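Local coordinates for protein alginase (Pseudoalteromonas, PDB 4Q8K) that probably cleaves the polysaccharide alginate by beta-elimination, as a bacterial alginate lyase of polysaccharide lyase family 18, at residues A[225-230]-A[234-239]; A[246-251]-A[259-264]; A[263-266]-A[270-273]; A[324-327]-A[332-335]. One frame throughout, in Å; residues are numbered along the deposited sequence.

Contact 1 of 4, residues A[225-230]-A[234-239]. With SO4 (sulfate ion), chain C.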
loop_
_atom_site.group_PDB
_atom_site.type_symbol
_atom_site.label_atom_id
_atom_site.label_comp_id
_atom_site.label_asym_id
_atom_site.label_seq_id
_atom_site.Cartn_x
_atom_site.Cartn_y
_atom_site.Cartn_z
ATOM N N SER A 225 -0.816 -0.003 1.675
ATOM C CA SER A 225 -0.667 1.006 2.721
ATOM C C SER A 225 0.805 1.140 3.092
ATOM O O SER A 225 1.551 0.165 3.068
ATOM C CB SER A 225 -1.551 0.684 3.937
ATOM O OG SER A 225 -0.999 -0.358 4.722
ATOM N N GLN A 226 1.234 2.348 3.425
ATOM C CA GLN A 226 2.623 2.544 3.802
ATOM C C GLN A 226 2.861 3.834 4.566
ATOM O O GLN A 226 2.160 4.827 4.366
ATOM C CB GLN A 226 3.537 2.505 2.577
ATOM C CG GLN A 226 3.247 3.578 1.568
ATOM C CD GLN A 226 4.225 3.532 0.421
ATOM O OE1 GLN A 226 5.407 3.835 0.587
ATOM N NE2 GLN A 226 3.738 3.153 -0.748
ATOM N N HIS A 227 3.853 3.801 5.448
ATOM C CA HIS A 227 4.404 5.020 6.001
ATOM C C HIS A 227 5.632 5.346 5.164
ATOM O O HIS A 227 6.542 4.533 5.027
ATOM C CB HIS A 227 4.759 4.857 7.483
ATOM C CG HIS A 227 3.566 4.885 8.390
ATOM N ND1 HIS A 227 2.908 3.742 8.795
ATOM C CD2 HIS A 227 2.894 5.923 8.946
ATOM C CE1 HIS A 227 1.893 4.073 9.574
ATOM N NE2 HIS A 227 1.862 5.391 9.682
ATOM N N HIS A 228 5.639 6.532 4.577
ATOM C CA HIS A 228 6.714 6.944 3.691
ATOM C C HIS A 228 7.633 7.910 4.440
ATOM O O HIS A 228 7.168 8.700 5.271
ATOM C CB HIS A 228 6.103 7.615 2.463
ATOM C CG HIS A 228 7.062 7.830 1.338
ATOM N ND1 HIS A 228 7.001 7.107 0.161
ATOM C CD2 HIS A 228 8.082 8.705 1.186
ATOM C CE1 HIS A 228 7.952 7.518 -0.655
ATOM N NE2 HIS A 228 8.623 8.489 -0.058
ATOM N N ALA A 229 8.932 7.836 4.165
ATOM C CA ALA A 229 9.891 8.767 4.753
ATOM C C ALA A 229 9.894 10.095 3.992
ATOM O O ALA A 229 9.273 10.203 2.937
ATOM C CB ALA A 229 11.275 8.157 4.757
ATOM N N SER A 230 10.647 11.049 4.495
ATOM C CA SER A 230 10.873 12.314 3.857
ATOM C C SER A 230 11.651 12.088 2.604
ATOM O O SER A 230 11.349 12.637 1.563
ATOM C CB SER A 230 11.716 13.198 4.768
ATOM O OG SER A 230 11.012 13.489 5.921
ATOM N N THR A 234 11.070 4.285 2.976
ATOM C CA THR A 234 9.811 3.886 3.579
ATOM C C THR A 234 10.046 3.346 4.977
ATOM O O THR A 234 11.136 3.044 5.346
ATOM C CB THR A 234 9.096 2.824 2.787
ATOM O OG1 THR A 234 10.036 1.810 2.419
ATOM C CG2 THR A 234 8.460 3.460 1.536
ATOM N N ILE A 235 8.966 3.228 5.708
ATOM C CA ILE A 235 9.045 2.940 7.125
ATOM C C ILE A 235 8.154 1.741 7.420
ATOM O O ILE A 235 8.505 0.858 8.214
ATOM C CB ILE A 235 8.572 4.163 7.922
ATOM C CG1 ILE A 235 9.413 5.395 7.551
ATOM C CG2 ILE A 235 8.618 3.884 9.395
ATOM C CD1 ILE A 235 8.856 6.707 8.074
ATOM N N SER A 236 7.001 1.713 6.769
ATOM C CA SER A 236 6.126 0.558 6.832
ATOM C C SER A 236 5.501 0.342 5.462
ATOM O O SER A 236 5.183 1.297 4.772
ATOM C CB SER A 236 5.029 0.762 7.884
ATOM O OG SER A 236 3.943 1.502 7.351
ATOM N N LYS A 237 5.341 -0.915 5.068
ATOM C CA LYS A 237 4.689 -1.232 3.804
ATOM C C LYS A 237 3.873 -2.504 3.956
ATOM O O LYS A 237 4.364 -3.496 4.488
ATOM C CB LYS A 237 5.724 -1.422 2.693
ATOM C CG LYS A 237 6.421 -0.149 2.269
ATOM C CD LYS A 237 7.610 -0.447 1.366
ATOM C CE LYS A 237 8.739 -1.126 2.145
ATOM N NZ LYS A 237 9.914 -1.409 1.274
ATOM N N VAL A 238 2.631 -2.468 3.507
ATOM C CA VAL A 238 1.780 -3.653 3.519
ATOM C C VAL A 238 1.559 -4.072 2.080
ATOM O O VAL A 238 1.174 -3.243 1.241
ATOM C CB VAL A 238 0.421 -3.380 4.168
ATOM C CG1 VAL A 238 -0.448 -4.630 4.146
ATOM C CG2 VAL A 238 0.609 -2.882 5.602
ATOM N N TYR A 239 1.798 -5.353 1.794
ATOM C CA TYR A 239 1.759 -5.852 0.416
ATOM C C TYR A 239 0.680 -6.892 0.199
ATOM O O TYR A 239 0.336 -7.668 1.093
ATOM C CB TYR A 239 3.061 -6.560 0.038
ATOM C CG TYR A 239 4.332 -5.753 0.062
ATOM C CD1 TYR A 239 4.922 -5.393 1.262
ATOM C CD2 TYR A 239 4.975 -5.396 -1.130
ATOM C CE1 TYR A 239 6.098 -4.685 1.296
ATOM C CE2 TYR A 239 6.165 -4.683 -1.103
ATOM C CZ TYR A 239 6.715 -4.328 0.106
ATOM O OH TYR A 239 7.893 -3.621 0.151
HETATM S S SO4 C . 10.434 -4.966 -2.426
HETATM O O1 SO4 C . 9.451 -6.026 -2.530
HETATM O O2 SO4 C . 11.266 -4.920 -3.625
HETATM O O3 SO4 C . 9.691 -3.712 -2.281
HETATM O O4 SO4 C . 11.281 -5.171 -1.250
HETATM O O HOH W 1 1.416 0.344 6.520
#
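Ser225 to His228 pair with Thr234 to Val238 as the two arms of an antiparallel beta hairpin in the alginate lyase domain, and a classic beta bulge interrupts the ladder where Ile235 and Ser236 both face His227. At the bulge His227 O takes the N-H of Ile235 at 2.8 Å and, weakly, that of Ser236. The N-H of His227 is shared between Ser236 O (2.9 Å) and Ser236 OG (3.0 Å). The same hydroxyl lies at the edge of the imidazole, hydrogen-bonded to His227 ND1 at 2.9 Å. A chi1 of 84° swings Ser236 OG back over its own main chain, within range of both nitrogens. Water 1 bridges Ser236 OG and Ser225 OG, so the buried hydroxyls on this face share a partner. Beyond it, Ser225 OG packs against Val238 CG2 at 3.1 Å, and Val238 N donates to Ser225 O. On the other face, Gln226 OE1 meets the methyl Thr234 CG2 at 3.2 Å, and Gln226 CB touches Lys237 CG at 3.9 Å. The amine of Lys237 runs on to a salt bridge with Glu271. Outside the hairpin, His227 NE2 bonds to Glu206 of strand 204-216; strand 316-319 pairs with strand 221-228 on the edge away from strand 234-241, and strand 257-265 flanks strand 234-241.

Contact 2 of 4, residues A[246-251]-A[259-264]. With CA (calcium ion), chain B.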
loop_
_atom_site.group_PDB
_atom_site.type_symbol
_atom_site.label_atom_id
_atom_site.label_comp_id
_atom_site.label_asym_id
_atom_site.label_seq_id
_atom_site.Cartn_x
_atom_site.Cartn_y
_atom_site.Cartn_z
ATOM N N SER A 246 10.686 -15.609 -1.048
ATOM C CA SER A 246 10.551 -16.584 0.030
ATOM C C SER A 246 10.217 -15.926 1.371
ATOM O O SER A 246 10.429 -14.728 1.558
ATOM C CB SER A 246 11.826 -17.427 0.163
ATOM O OG SER A 246 12.951 -16.627 0.495
ATOM N N GLY A 247 9.695 -16.724 2.297
ATOM C CA GLY A 247 9.460 -16.277 3.656
ATOM C C GLY A 247 8.009 -16.058 4.042
ATOM O O GLY A 247 7.738 -15.640 5.168
ATOM N N PHE A 248 7.083 -16.353 3.134
ATOM C CA PHE A 248 5.660 -16.134 3.390
ATOM C C PHE A 248 4.885 -17.452 3.333
ATOM O O PHE A 248 5.470 -18.503 3.068
ATOM C CB PHE A 248 5.088 -15.107 2.397
ATOM C CG PHE A 248 5.920 -13.848 2.277
ATOM C CD1 PHE A 248 6.189 -13.075 3.394
ATOM C CD2 PHE A 248 6.441 -13.446 1.055
ATOM C CE1 PHE A 248 6.953 -11.929 3.299
ATOM C CE2 PHE A 248 7.211 -12.296 0.958
ATOM C CZ PHE A 248 7.461 -11.528 2.083
ATOM N N ASN A 249 3.584 -17.396 3.603
ATOM C CA ASN A 249 2.757 -18.605 3.661
ATOM C C ASN A 249 2.666 -19.355 2.334
ATOM O O ASN A 249 2.622 -20.590 2.325
ATOM C CB ASN A 249 1.337 -18.289 4.135
ATOM C CG ASN A 249 1.279 -17.809 5.572
ATOM O OD1 ASN A 249 2.302 -17.640 6.235
ATOM N ND2 ASN A 249 0.069 -17.570 6.053
ATOM N N ASP A 250 2.597 -18.611 1.228
ATOM C CA ASP A 250 2.538 -19.214 -0.096
ATOM C C ASP A 250 3.906 -19.109 -0.765
ATOM O O ASP A 250 4.594 -20.116 -0.943
ATOM C CB ASP A 250 1.452 -18.544 -0.946
ATOM C CG ASP A 250 1.260 -19.214 -2.294
ATOM O OD1 ASP A 250 0.477 -20.185 -2.378
ATOM O OD2 ASP A 250 1.879 -18.757 -3.271
ATOM N N SER A 251 4.307 -17.884 -1.101
ATOM C CA SER A 251 5.616 -17.615 -1.693
ATOM C C SER A 251 5.807 -18.351 -3.016
ATOM O O SER A 251 6.933 -18.639 -3.414
ATOM C CB SER A 251 6.746 -17.974 -0.719
ATOM O OG SER A 251 6.840 -17.034 0.344
ATOM N N ASP A 259 0.149 -13.529 -1.224
ATOM C CA ASP A 259 0.635 -13.351 0.133
ATOM C C ASP A 259 0.298 -11.941 0.585
ATOM O O ASP A 259 0.444 -10.978 -0.175
ATOM C CB ASP A 259 2.145 -13.545 0.180
ATOM C CG ASP A 259 2.547 -14.983 -0.066
ATOM O OD1 ASP A 259 2.167 -15.847 0.752
ATOM O OD2 ASP A 259 3.219 -15.249 -1.078
ATOM N N VAL A 260 -0.164 -11.816 1.821
ATOM C CA VAL A 260 -0.370 -10.506 2.406
ATOM C C VAL A 260 0.625 -10.416 3.540
ATOM O O VAL A 260 0.616 -11.246 4.450
ATOM C CB VAL A 260 -1.790 -10.330 2.963
ATOM C CG1 VAL A 260 -1.937 -8.945 3.592
ATOM C CG2 VAL A 260 -2.829 -10.562 1.873
ATOM N N TYR A 261 1.515 -9.440 3.472
ATOM C CA TYR A 261 2.580 -9.348 4.451
ATOM C C TYR A 261 2.967 -7.912 4.676
ATOM O O TYR A 261 2.561 -7.008 3.923
ATOM C CB TYR A 261 3.810 -10.169 4.018
ATOM C CG TYR A 261 4.458 -9.743 2.713
ATOM C CD1 TYR A 261 5.473 -8.789 2.691
ATOM C CD2 TYR A 261 4.078 -10.324 1.517
ATOM C CE1 TYR A 261 6.081 -8.418 1.505
ATOM C CE2 TYR A 261 4.681 -9.953 0.315
ATOM C CZ TYR A 261 5.679 -9.007 0.322
ATOM O OH TYR A 261 6.267 -8.638 -0.871
ATOM N N VAL A 262 3.763 -7.701 5.714
ATOM C CA VAL A 262 4.210 -6.372 6.042
ATOM C C VAL A 262 5.725 -6.323 6.141
ATOM O O VAL A 262 6.368 -7.285 6.579
ATOM C CB VAL A 262 3.563 -5.887 7.361
ATOM C CG1 VAL A 262 3.960 -6.814 8.516
ATOM C CG2 VAL A 262 3.972 -4.455 7.646
ATOM N N ARG A 263 6.307 -5.213 5.705
ATOM C CA ARG A 263 7.701 -4.930 6.024
ATOM C C ARG A 263 7.723 -3.681 6.875
ATOM O O ARG A 263 7.094 -2.671 6.516
ATOM C CB ARG A 263 8.516 -4.669 4.758
ATOM C CG ARG A 263 8.748 -5.896 3.914
ATOM C CD ARG A 263 9.502 -5.570 2.632
ATOM N NE ARG A 263 10.008 -6.804 2.046
ATOM C CZ ARG A 263 11.215 -7.292 2.301
ATOM N NH1 ARG A 263 12.032 -6.630 3.110
ATOM N NH2 ARG A 263 11.599 -8.438 1.754
ATOM N N LEU A 264 8.456 -3.760 7.982
ATOM C CA LEU A 264 8.652 -2.651 8.908
ATOM C C LEU A 264 10.136 -2.348 9.055
ATOM O O LEU A 264 10.930 -3.234 9.374
ATOM C CB LEU A 264 8.073 -2.993 10.288
ATOM C CG LEU A 264 6.580 -3.312 10.319
ATOM C CD1 LEU A 264 6.149 -3.734 11.737
ATOM C CD2 LEU A 264 5.778 -2.110 9.851
HETATM CA CA CA B . 1.364 -16.988 -4.908
HETATM O O HOH W 2 1.772 -15.011 3.403
HETATM O O HOH W 3 3.103 -15.659 -3.691
#
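Asp259 and Tyr261, on strand 257-265 of the concanavalin-like beta-jelly-roll fold, hold the calcium-binding loop 246-251 through the carboxylate of Asp259 and an aromatic stack. Asp259 satisfies two consecutive backbone amides: Asp250 N donates to Asp259 OD1 at 2.8 Å and Ser251 N to Asp259 OD2 at 2.9 Å, each oxygen offering its syn lone pair. Ser251 N leans weakly to OD1 as well, and the two main bonds fix the rotation of the carboxylate. Two waters complete its surroundings. Water 2 accepts from Asn249 N and donates to Asp259 OD1, while water 3 donates to Asp259 OD2 and also binds calcium, making Asp259 a second-shell residue of the metal site. In the first shell Asp250 OD2 reaches the ion at 2.5 Å, joined by Asp242, Asn255 and the carbonyls of Val252 and Ile257. Asp250 OD2 and Asp259 OD2 lie 4.3 Å apart; the nearby ion and the amide donors probably offset their like charges. Within the loop, Phe248 N donates to Ser251 OG at 2.9 Å, and that hydroxyl is also hydrogen-bonded to the carbonyl of Glu245. Tyr261 CG sits between its own backbone N and carbonyl carbon (chi1 61°), which raises the ring from the strand to meet Phe248. The rings lie face to face, planes 14° apart and centroids 3.8 Å apart, and Tyr239 stacks with Tyr261 in turn. Phe248 CZ stands over the centre of the tyrosine ring, 3.4 Å from Tyr261 CD1.

Contact 3 of 4, residues A[263-266]-A[270-273]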
loop_
_atom_site.group_PDB
_atom_site.type_symbol
_atom_site.label_atom_id
_atom_site.label_comp_id
_atom_site.label_asym_id
_atom_site.label_seq_id
_atom_site.Cartn_x
_atom_site.Cartn_y
_atom_site.Cartn_z
ATOM N N ARG A 263 6.307 -5.213 5.705
ATOM C CA ARG A 263 7.701 -4.930 6.024
ATOM C C ARG A 263 7.723 -3.681 6.875
ATOM O O ARG A 263 7.094 -2.671 6.516
ATOM C CB ARG A 263 8.516 -4.669 4.758
ATOM C CG ARG A 263 8.748 -5.896 3.914
ATOM C CD ARG A 263 9.502 -5.570 2.632
ATOM N NE ARG A 263 10.008 -6.804 2.046
ATOM C CZ ARG A 263 11.215 -7.292 2.301
ATOM N NH1 ARG A 263 12.032 -6.630 3.110
ATOM N NH2 ARG A 263 11.599 -8.438 1.754
ATOM N N LEU A 264 8.456 -3.760 7.982
ATOM C CA LEU A 264 8.652 -2.651 8.908
ATOM C C LEU A 264 10.136 -2.348 9.055
ATOM O O LEU A 264 10.930 -3.234 9.374
ATOM C CB LEU A 264 8.073 -2.993 10.288
ATOM C CG LEU A 264 6.580 -3.312 10.319
ATOM C CD1 LEU A 264 6.149 -3.734 11.737
ATOM C CD2 LEU A 264 5.778 -2.110 9.851
ATOM N N ARG A 265 10.519 -1.093 8.843
ATOM C CA ARG A 265 11.923 -0.727 8.990
ATOM C C ARG A 265 12.272 -0.443 10.453
ATOM O O ARG A 265 11.773 0.514 11.040
ATOM C CB ARG A 265 12.250 0.482 8.116
ATOM C CG ARG A 265 13.737 0.724 7.949
ATOM C CD ARG A 265 14.022 1.758 6.852
ATOM N NE ARG A 265 13.585 1.337 5.516
ATOM C CZ ARG A 265 14.263 0.498 4.732
ATOM N NH1 ARG A 265 13.798 0.178 3.530
ATOM N NH2 ARG A 265 15.406 -0.029 5.150
ATOM N N ASN A 266 13.121 -1.275 11.046
ATOM C CA ASN A 266 13.442 -1.110 12.463
ATOM C C ASN A 266 14.368 0.075 12.769
ATOM O O ASN A 266 14.770 0.814 11.861
ATOM C CB ASN A 266 13.934 -2.424 13.104
ATOM C CG ASN A 266 15.282 -2.906 12.557
ATOM O OD1 ASN A 266 15.534 -4.115 12.500
ATOM N ND2 ASN A 266 16.155 -1.978 12.193
ATOM N N ASN A 270 16.975 -1.540 9.267
ATOM C CA ASN A 270 16.744 -2.770 8.525
ATOM C C ASN A 270 15.281 -3.184 8.515
ATOM O O ASN A 270 14.589 -3.081 9.532
ATOM C CB ASN A 270 17.612 -3.899 9.076
ATOM C CG ASN A 270 19.076 -3.522 9.139
ATOM O OD1 ASN A 270 19.739 -3.738 10.150
ATOM N ND2 ASN A 270 19.589 -2.948 8.055
ATOM N N GLU A 271 14.807 -3.656 7.366
ATOM C CA GLU A 271 13.425 -4.097 7.263
ATOM C C GLU A 271 13.226 -5.467 7.890
ATOM O O GLU A 271 14.003 -6.398 7.658
ATOM C CB GLU A 271 12.953 -4.131 5.807
ATOM C CG GLU A 271 12.812 -2.759 5.173
ATOM C CD GLU A 271 12.144 -2.816 3.802
ATOM O OE1 GLU A 271 12.322 -3.812 3.067
ATOM O OE2 GLU A 271 11.416 -1.865 3.465
ATOM N N GLU A 272 12.170 -5.582 8.685
ATOM C CA GLU A 272 11.706 -6.874 9.161
ATOM C C GLU A 272 10.398 -7.190 8.458
ATOM O O GLU A 272 9.504 -6.351 8.404
ATOM C CB GLU A 272 11.508 -6.836 10.684
ATOM C CG GLU A 272 12.784 -6.477 11.427
ATOM C CD GLU A 272 12.649 -6.515 12.952
ATOM O OE1 GLU A 272 11.772 -7.234 13.484
ATOM O OE2 GLU A 272 13.442 -5.814 13.614
ATOM N N LYS A 273 10.293 -8.390 7.905
ATOM C CA LYS A 273 9.088 -8.791 7.196
ATOM C C LYS A 273 8.329 -9.876 7.940
ATOM O O LYS A 273 8.920 -10.651 8.707
ATOM C CB LYS A 273 9.427 -9.240 5.778
ATOM C CG LYS A 273 10.110 -10.605 5.679
ATOM C CD LYS A 273 10.656 -10.778 4.257
ATOM C CE LYS A 273 10.736 -12.229 3.817
ATOM N NZ LYS A 273 11.396 -12.333 2.469
#
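Glu271 reaches across the hairpin to two arginines of the facing strand, Arg263 and Arg265. Its CB lies 3.8 Å from Arg263 NH1, at the edge of that guanidinium and in its plane. CG passes over one face of the Arg265 guanidinium, 3.6 Å from Arg265 CZ. The chain then runs on extended (chi2 -171°), bringing the carboxylate between the two cations. OE1 forms a salt bridge with Arg263 NH1 at 2.8 Å, whose hydrogen bond is weak and bent to 129°. OE2 stands 3.1 Å from Arg265 NH1, well out of the guanidinium plane, so this bridge is charge alone; OE2 has a second partner in Lys237, two strands away, and Arg265 NH2 is hydrogen-bonded to Gly269 O. Lys273 lies alongside Arg263, its CD 3.6 Å from Arg263 NH2 and over the guanidinium face; Glu245 bridges both cations, and Lys273 NZ also donates to Ser246 O. Beneath, Glu272 N donates to Leu264 O at 2.7 Å with a matching bond back, and Asn266 N to Asn270 O at 2.8 Å toward the turn. This is an antiparallel beta hairpin with a cross-strand salt-bridge network of Arg263, Arg265 and Glu271 on one face, at the surface of the alginate lyase sheet.

Contact 4 of 4, residues A[324-327]-A[332-335]. With SO4 (sulfate ion), chain C.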
loop_
_atom_site.group_PDB
_atom_site.type_symbol
_atom_site.label_atom_id
_atom_site.label_comp_id
_atom_site.label_asym_id
_atom_site.label_seq_id
_atom_site.Cartn_x
_atom_site.Cartn_y
_atom_site.Cartn_z
ATOM N N GLN A 324 3.202 -2.618 -8.421
ATOM C CA GLN A 324 4.646 -2.703 -8.568
ATOM C C GLN A 324 5.012 -3.333 -9.907
ATOM O O GLN A 324 4.492 -4.388 -10.256
ATOM C CB GLN A 324 5.231 -3.558 -7.438
ATOM C CG GLN A 324 4.896 -3.044 -6.031
ATOM C CD GLN A 324 5.502 -1.672 -5.757
ATOM O OE1 GLN A 324 4.782 -0.675 -5.629
ATOM N NE2 GLN A 324 6.826 -1.618 -5.657
ATOM N N SER A 325 5.905 -2.683 -10.653
ATOM C CA SER A 325 6.324 -3.220 -11.947
ATOM C C SER A 325 7.494 -4.171 -11.729
ATOM O O SER A 325 8.648 -3.756 -11.733
ATOM C CB SER A 325 6.714 -2.093 -12.906
ATOM O OG SER A 325 6.993 -2.606 -14.201
ATOM N N GLN A 326 7.178 -5.446 -11.514
ATOM C CA GLN A 326 8.176 -6.439 -11.119
ATOM C C GLN A 326 7.773 -7.826 -11.615
ATOM O O GLN A 326 6.597 -8.205 -11.569
ATOM C CB GLN A 326 8.343 -6.435 -9.585
ATOM C CG GLN A 326 9.548 -7.204 -9.060
ATOM C CD GLN A 326 9.599 -7.214 -7.536
ATOM O OE1 GLN A 326 10.672 -7.184 -6.938
ATOM N NE2 GLN A 326 8.437 -7.248 -6.912
ATOM N N ASP A 327 8.748 -8.576 -12.119
ATOM C CA ASP A 327 8.511 -9.950 -12.539
ATOM C C ASP A 327 8.298 -10.780 -11.273
ATOM O O ASP A 327 9.106 -10.706 -10.360
ATOM C CB ASP A 327 9.731 -10.474 -13.293
ATOM C CG ASP A 327 9.453 -11.771 -14.025
ATOM O OD1 ASP A 327 9.172 -12.792 -13.354
ATOM O OD2 ASP A 327 9.513 -11.764 -15.280
ATOM N N ASP A 332 12.876 -9.229 -10.732
ATOM C CA ASP A 332 13.489 -8.119 -11.420
ATOM C C ASP A 332 12.480 -7.021 -11.664
ATOM O O ASP A 332 11.359 -7.270 -11.973
ATOM C CB ASP A 332 14.072 -8.552 -12.735
ATOM C CG ASP A 332 15.460 -9.064 -12.602
ATOM O OD1 ASP A 332 16.104 -8.937 -11.533
ATOM O OD2 ASP A 332 15.910 -9.609 -13.589
ATOM N N LYS A 333 12.924 -5.805 -11.514
ATOM C CA LYS A 333 12.056 -4.702 -11.781
ATOM C C LYS A 333 11.864 -4.552 -13.282
ATOM O O LYS A 333 12.688 -4.921 -14.062
ATOM C CB LYS A 333 12.615 -3.436 -11.175
ATOM C CG LYS A 333 12.988 -3.547 -9.712
ATOM C CD LYS A 333 11.840 -3.174 -8.817
ATOM C CE LYS A 333 11.725 -4.145 -7.650
ATOM N NZ LYS A 333 10.461 -4.044 -6.868
ATOM N N CYS A 334 10.734 -4.021 -13.647
ATOM C CA CYS A 334 10.455 -3.734 -15.051
ATOM C C CYS A 334 10.149 -2.252 -15.247
ATOM O O CYS A 334 9.441 -1.650 -14.443
ATOM C CB CYS A 334 9.268 -4.558 -15.539
ATOM S SG CYS A 334 9.006 -4.405 -17.328
ATOM N N GLY A 335 10.676 -1.670 -16.321
ATOM C CA GLY A 335 10.314 -0.312 -16.696
ATOM C C GLY A 335 11.382 0.722 -16.402
ATOM O O GLY A 335 12.492 0.397 -15.975
HETATM S S SO4 C . 10.434 -4.966 -2.426
HETATM O O1 SO4 C . 9.451 -6.026 -2.530
HETATM O O2 SO4 C . 11.266 -4.920 -3.625
HETATM O O3 SO4 C . 9.691 -3.712 -2.281
HETATM O O4 SO4 C . 11.281 -5.171 -1.250
#
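Ser325 to Asp327 and Asp332 to Gly335 run in roughly opposed directions, their end-to-end directions 143° apart, and are joined by a single bridge at Gln326 and Lys333. Backbone bonds lie on both sides of that pair: Cys334 N donates to Ser325 O at 2.8 Å, and Asp327 N to Asp332 O at 2.9 Å. Ser325, at the centre of an inverse gamma turn, adds a side-chain bond. With OG anti to the backbone N (chi1 -174°), its hydroxyl donates to Cys334 O at 2.6 Å, meeting that carbonyl well out of its plane, and also touches Cys334 CB at 3.3 Å. Gln326 extends along one side, its CG resting 3.4 Å from Asp332 O. Lys333 bends at chi2 and chi3, carrying its amine back beside the end of Gln326 and to a weak bond with O2 of the sulfate, 3.5 Å from Lys333 NZ. The same sulfate, probably from the crystallisation liquor, also binds Lys221 and Tyr239. At the far end Asp327 OD1 accepts from the backbone of Tyr329 and Thr330, within the turn. Cys334 is disulfide-bonded to Cys346 of helix 340-349, so the arrangement is a non-regular, hairpin-like loop cross-linked to a helix.

In the fold
Contacts 1, 2 and 3 all involve one antiparallel sheet, contact 2 by packing a loop on it: strand 234-241 of contact 1 neighbours strand 257-265, which contacts 2 and 3 share. Contact 1 is buried, its polar groups served by a serine, a histidine and a water, whereas contact 3 lies at the surface and adds ion pairs to its backbone ladder; the salt bridge from Lys237 to Glu271 joins the two. Contact 2 is partly buried and combines metal binding with ring stacking, and Ser246 O ties its loop to Lys273 of contact 3. Contact 4 stands apart in a disulfide-linked loop, touching none of the others but sharing a sulfate with contact 1.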